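Local coordinates for transcriptional regulator KdgR (Pseudomonas aeruginosa, PDB 5Y6I), which probably binds DNA as an IclR-family transcriptional regulator, through a helix-turn-helix domain joined to a C-terminal regulatory domain, at the interface of chains A and B. Residues are numbered along the deposited sequence; one frame, centred on the assembly and turned at random. Chains: chain A/B, Transcriptional regulator KdgR.

The interface of chains A and B. Residues chain A 78, 81; chain B 88, 91.
The terminal methyl CE of B:Met91 lies over one face of the A:Arg78 guanidinium. It sits about 3.0 Å above the plane, displaced from the centre of the group. CE of B:Met91 is 3.3 Å from CZ of A:Arg78, the central guanidinium carbon. The thioether sulfur SD of B:Met91 is more distant, 4.1 Å from NH1 of A:Arg78. The two side chains run toward each other from their own chains. This is a van der Waals contact of a methyl with a flat group.

The patch joins two copies of an IclR-family regulator, with an N-terminal helix-turn-helix domain and a C-terminal regulatory domain. The whole interface is not an exact two-fold. The patch may be part of a dimer interface. The contact involves helix 78-88 of chain A and, in chain B, helix 78-89 and the loop beyond it. A:Arg78 stands at the start of the chain A helix. B:Met91 lies in the loop just after helix 78-89 of chain B.

The B:Met91 chain is extended at chi2 and bends at chi3 (69°). The bend turns CE toward A:Arg78. The same methyl also meets A:Leu81. CE of B:Met91 is 3.6 Å from CD2 of A:Leu81. These two side chains lie roughly perpendicular. The methyl therefore touches both chain A residues, which lie about one helical turn apart.

The two branches of A:Leu81 serve different neighbours. CD2 goes to the methionine, while CD1 reaches B:Leu88. CD1 of A:Leu81 is 3.7 Å from CD2 of B:Leu88. In A:Leu81, chi1 (171°) carries CG away from the backbone N, and chi2 (57°) sets the fork with one methyl toward each partner. The two leucines also cross at roughly ninety degrees. B:Leu88 presents CD2 and, less closely, CG, which is 4.0 Å from CD1 of A:Leu81. B:Met91 loses more surface to the partner chain than B:Leu88 does.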
# COMPACT_ATOMS: atom_id res chain seq x y z
N ARG A 78 -2.68 18.22 1.04
CA ARG A 78 -3.62 17.16 1.36
C ARG A 78 -4.26 16.57 0.11
O ARG A 78 -4.62 15.38 0.11
CB ARG A 78 -4.69 17.66 2.31
CG ARG A 78 -4.32 17.60 3.78
CD ARG A 78 -3.89 16.22 4.21
NE ARG A 78 -3.03 16.32 5.39
CZ ARG A 78 -1.72 16.53 5.35
NH1 ARG A 78 -1.02 16.62 6.47
NH2 ARG A 78 -1.11 16.66 4.18
N LEU A 81 -2.07 13.90 -0.85
CA LEU A 81 -2.24 12.73 -0.01
C LEU A 81 -3.49 11.95 -0.39
O LEU A 81 -3.48 10.72 -0.41
CB LEU A 81 -2.30 13.16 1.47
CG LEU A 81 -2.70 12.11 2.50
CD1 LEU A 81 -1.76 10.92 2.43
CD2 LEU A 81 -2.74 12.70 3.91
N LEU B 88 3.07 10.79 2.88
CA LEU B 88 3.08 10.20 4.21
C LEU B 88 4.45 10.31 4.85
O LEU B 88 4.54 10.52 6.06
CB LEU B 88 2.63 8.74 4.14
CG LEU B 88 1.20 8.55 3.65
CD1 LEU B 88 1.02 7.10 3.17
CD2 LEU B 88 0.25 8.90 4.75
N MET B 91 4.83 13.74 6.45
CA MET B 91 4.21 14.00 7.75
C MET B 91 4.71 13.04 8.82
O MET B 91 4.07 12.89 9.86
CB MET B 91 2.68 13.97 7.65
CG MET B 91 2.07 12.65 7.31
SD MET B 91 0.28 12.79 7.20
CE MET B 91 0.15 13.78 5.72